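Local coordinates for conserved hypothetical protein (Agrobacterium tumefaciens, PDB 2FEX), which is of unknown function but belongs to the DJ-1/PfpI superfamily, whose members include glyoxalases, proteases, chaperones and stress-response proteins, at the interface of chains A and B. Residues are numbered along the deposited sequence; one frame, centred on the assembly and turned at random. Chains: chain A/B, conserved hypothetical protein.

Contact 1: the interface of chains A and B. Residues chain A 8, 32, 34, 48, 50; chain B 46-48.
B:Leu48 lays one branch of its side chain on the imidazole of A:His34, at the interface between two copies of a DJ-1/PfpI-family protein; the pairing is two-fold symmetric, and may or may not be the dimer that forms in solution. The methyl CD2 sits over one ring face, 3.6 Å from the ring centroid and displaced toward the rim, a CH-pi contact in which NE2 of A:His34 is the nearest ring atom to CD2 at 3.4 Å. The two side chains meet at about a right angle, so the leucine presents a methyl to the ring rather than lying along it. That same CD2 is shared with chain A aliphatic groups: CG1 of A:Val50 and CD1 of A:Leu8 each approach it to 3.8 Å. The A:Val50 branch that reaches it is the one trans to the backbone N (chi1 -180°). CD1 of B:Leu48 points instead to its symmetry counterpart, lying 4.0 Å from CD1 of A:Leu48, with the two leucines again roughly perpendicular.

Around its rim the imidazole meets polar atoms. The carbonyl O of B:Gly46 lies in the ring plane, 3.2 Å from CE1 of A:His34, and CG2 of A:Ile32 packs near the same oxygen. Water 1 is also in plane, 2.8 Å from ND1 of A:His34 with an almost straight geometry (170° at H), and 2.8 Å from the carbonyl O of B:Gly47. This bridge may limit rotation of the ring and favour the orientation that turns a face to B:Leu48. The positive phi of B:Gly47 (87°) belongs to the turn that presents the backbone carbonyls and the leucine together.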
loop_
_atom_site.group_PDB
_atom_site.type_symbol
_atom_site.label_atom_id
_atom_site.label_comp_id
_atom_site.label_asym_id
_atom_site.label_seq_id
_atom_site.Cartn_x
_atom_site.Cartn_y
_atom_site.Cartn_z
ATOM N N LEU A 8 -11.799 5.399 -4.220
ATOM C CA LEU A 8 -11.568 5.333 -2.766
ATOM C C LEU A 8 -12.860 5.504 -1.996
ATOM O O LEU A 8 -13.930 5.872 -2.550
ATOM C CB LEU A 8 -10.607 6.495 -2.358
ATOM C CG LEU A 8 -9.224 6.487 -3.063
ATOM C CD1 LEU A 8 -8.389 7.741 -2.627
ATOM C CD2 LEU A 8 -8.414 5.115 -2.850
ATOM N N ILE A 32 -3.479 8.719 -13.045
ATOM C CA ILE A 32 -4.360 8.125 -12.015
ATOM C C ILE A 32 -5.300 9.207 -11.560
ATOM O O ILE A 32 -4.827 10.328 -11.169
ATOM C CB ILE A 32 -3.539 7.588 -10.793
ATOM C CG1 ILE A 32 -2.502 6.555 -11.224
ATOM C CG2 ILE A 32 -4.456 6.962 -9.749
ATOM C CD1 ILE A 32 -3.131 5.261 -11.762
ATOM N N HIS A 34 -8.027 9.762 -8.624
ATOM C CA HIS A 34 -8.598 9.226 -7.404
ATOM C C HIS A 34 -9.947 9.919 -7.178
ATOM O O HIS A 34 -10.052 11.148 -7.313
ATOM C CB HIS A 34 -7.680 9.482 -6.181
ATOM C CG HIS A 34 -6.541 8.512 -6.125
ATOM N ND1 HIS A 34 -5.280 8.861 -6.555
ATOM C CD2 HIS A 34 -6.472 7.227 -5.702
ATOM C CE1 HIS A 34 -4.480 7.812 -6.423
ATOM N NE2 HIS A 34 -5.172 6.805 -5.906
ATOM N N LEU A 48 -4.350 7.613 6.571
ATOM C CA LEU A 48 -4.022 8.666 5.569
ATOM C C LEU A 48 -5.269 9.541 5.339
ATOM O O LEU A 48 -6.317 9.014 4.954
ATOM C CB LEU A 48 -3.655 8.062 4.194
ATOM C CG LEU A 48 -2.390 7.204 4.157
ATOM C CD1 LEU A 48 -2.324 6.588 2.746
ATOM C CD2 LEU A 48 -1.114 8.056 4.476
ATOM N N VAL A 50 -6.798 11.577 2.702
ATOM C CA VAL A 50 -6.610 11.735 1.268
ATOM C C VAL A 50 -7.635 12.685 0.651
ATOM O O VAL A 50 -8.866 12.495 0.845
ATOM C CB VAL A 50 -6.745 10.365 0.587
ATOM C CG1 VAL A 50 -6.534 10.542 -0.925
ATOM C CG2 VAL A 50 -5.692 9.368 1.241
ATOM N N GLY B 46 1.845 7.045 -6.228
ATOM C CA GLY B 46 0.563 6.699 -6.864
ATOM C C GLY B 46 -0.446 7.821 -7.015
ATOM O O GLY B 46 -1.532 7.590 -7.620
ATOM N N GLY B 47 -0.038 9.052 -6.667
ATOM C CA GLY B 47 -0.889 10.266 -6.826
ATOM C C GLY B 47 -1.852 10.592 -5.660
ATOM O O GLY B 47 -2.695 11.523 -5.787
ATOM N N LEU B 48 -1.752 9.892 -4.532
ATOM C CA LEU B 48 -2.616 10.211 -3.403
ATOM C C LEU B 48 -2.131 11.524 -2.820
ATOM O O LEU B 48 -0.944 11.647 -2.448
ATOM C CB LEU B 48 -2.474 9.167 -2.284
ATOM C CG LEU B 48 -3.051 7.796 -2.485
ATOM C CD1 LEU B 48 -2.683 6.942 -1.176
ATOM C CD2 LEU B 48 -4.595 7.805 -2.659
HETATM O O HOH W 1 -4.558 11.224 -7.816
#

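Contact 2: the interface of chains A and B. Residues chain A 142, 156-160; chain B 183, 186.
This is a polar, two-fold-related subunit interface in which a carboxylate from the C-terminal 3-10 helix 181-187 of chain B caps the start of helix 158-168 of chain A, tying the tail of one DJ-1/PfpI-family subunit to its neighbour in the deposited dimer. Both oxygens of B:Glu186 are engaged. OE2 accepts from the backbone N of A:Val159 at 3.0 Å through its syn lone pair. OE1 takes two donors of A:Ser160: the backbone N at 2.8 Å, on the syn side but 21° out of the carboxylate plane, and the hydroxyl OG, also at 2.8 Å, nearly in line with the C-O bond. These bonds fix the rotation of the carboxylate, and the positive end of the helix dipole would be expected to favour its charged form. B:Glu186 gets there with CG tucked between its backbone N and carbonyl carbon (chi1 67°), then runs extended to the carboxylate.

CD of B:Glu186 lies 3.4 Å from CA of A:Ala157, and CB of A:Val159 lies near its OE2. Water 2 links the backbone N of B:Glu186 to the carbonyl O of A:Ser156, 2.7 Å from that oxygen. The B:Phe183 ring offers its edge to A:Pro158: CD of A:Pro158 lies in the ring plane, 3.9 Å from CD1 of B:Phe183, and the two side chains cross at about a right angle.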
loop_
_atom_site.group_PDB
_atom_site.type_symbol
_atom_site.label_atom_id
_atom_site.label_comp_id
_atom_site.label_asym_id
_atom_site.label_seq_id
_atom_site.Cartn_x
_atom_site.Cartn_y
_atom_site.Cartn_z
ATOM N N PRO A 142 -5.495 -18.569 -4.914
ATOM C CA PRO A 142 -4.939 -17.380 -4.246
ATOM C C PRO A 142 -4.725 -16.160 -5.133
ATOM O O PRO A 142 -4.675 -15.045 -4.606
ATOM C CB PRO A 142 -3.582 -17.857 -3.678
ATOM C CG PRO A 142 -3.226 -19.067 -4.551
ATOM C CD PRO A 142 -4.513 -19.674 -5.007
ATOM N N SER A 156 -5.816 -10.484 0.089
ATOM C CA SER A 156 -4.466 -11.064 0.238
ATOM C C SER A 156 -3.633 -11.072 -1.067
ATOM O O SER A 156 -2.471 -11.548 -1.056
ATOM C CB SER A 156 -4.618 -12.525 0.716
ATOM O OG SER A 156 -5.533 -13.212 -0.156
ATOM N N ALA A 157 -4.224 -10.618 -2.186
ATOM C CA ALA A 157 -3.541 -10.757 -3.495
ATOM C C ALA A 157 -3.335 -9.386 -4.187
ATOM O O ALA A 157 -3.697 -9.250 -5.366
ATOM C CB ALA A 157 -4.349 -11.693 -4.424
ATOM N N PRO A 158 -2.726 -8.418 -3.481
ATOM C CA PRO A 158 -2.559 -7.119 -4.136
ATOM C C PRO A 158 -1.624 -7.144 -5.345
ATOM O O PRO A 158 -1.775 -6.316 -6.257
ATOM C CB PRO A 158 -1.984 -6.229 -3.007
ATOM C CG PRO A 158 -1.223 -7.190 -2.088
ATOM C CD PRO A 158 -2.123 -8.444 -2.121
ATOM N N VAL A 159 -0.629 -8.037 -5.333
ATOM C CA VAL A 159 0.342 -8.046 -6.441
ATOM C C VAL A 159 -0.313 -8.557 -7.720
ATOM O O VAL A 159 -0.219 -7.920 -8.755
ATOM C CB VAL A 159 1.601 -8.837 -6.085
ATOM C CG1 VAL A 159 2.583 -8.728 -7.285
ATOM C CG2 VAL A 159 2.187 -8.248 -4.770
ATOM N N SER A 160 -0.961 -9.729 -7.669
ATOM C CA SER A 160 -1.562 -10.272 -8.874
ATOM C C SER A 160 -2.765 -9.405 -9.332
ATOM O O SER A 160 -3.046 -9.348 -10.520
ATOM C CB SER A 160 -1.955 -11.734 -8.720
ATOM O OG SER A 160 -2.829 -11.916 -7.611
ATOM N N PHE B 183 -0.419 -13.007 2.883
ATOM C CA PHE B 183 0.201 -12.428 1.649
ATOM C C PHE B 183 1.134 -13.322 0.864
ATOM O O PHE B 183 1.493 -13.028 -0.284
ATOM C CB PHE B 183 0.840 -11.078 1.992
ATOM C CG PHE B 183 -0.182 -10.084 2.419
ATOM C CD1 PHE B 183 -0.992 -9.453 1.429
ATOM C CD2 PHE B 183 -0.439 -9.842 3.768
ATOM C CE1 PHE B 183 -1.988 -8.520 1.803
ATOM C CE2 PHE B 183 -1.458 -8.961 4.153
ATOM C CZ PHE B 183 -2.235 -8.283 3.140
ATOM N N GLU B 186 -0.270 -15.859 -2.739
ATOM C CA GLU B 186 -0.344 -15.497 -4.164
ATOM C C GLU B 186 1.039 -15.614 -4.851
ATOM O O GLU B 186 1.127 -15.443 -6.076
ATOM C CB GLU B 186 -0.925 -14.090 -4.403
ATOM C CG GLU B 186 -0.018 -12.967 -3.875
ATOM C CD GLU B 186 -0.402 -11.596 -4.460
ATOM O OE1 GLU B 186 -0.919 -11.582 -5.576
ATOM O OE2 GLU B 186 -0.197 -10.564 -3.810
HETATM O O HOH W 2 -1.686 -14.121 -0.977
#

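The C-alpha centres of contact 1 and contact 2 lie about 21 Å apart on the same A/B interface, and they share no residue. Contact 1 sets strands 31-36 and 49-51 of chain A, with A:Leu8 and A:Leu48, against the 46-48 loop of chain B, whereas contact 2 joins the N-terminal end of helix 158-168 of chain A to 3-10 helix 181-187 of chain B. Because the interface is two-fold symmetric, each has a twin with the chains exchanged. The pairing is thus held at well-separated points, by mainly apolar packing at one and carboxylate hydrogen bonding at the other, which would be expected to limit rocking of the subunits.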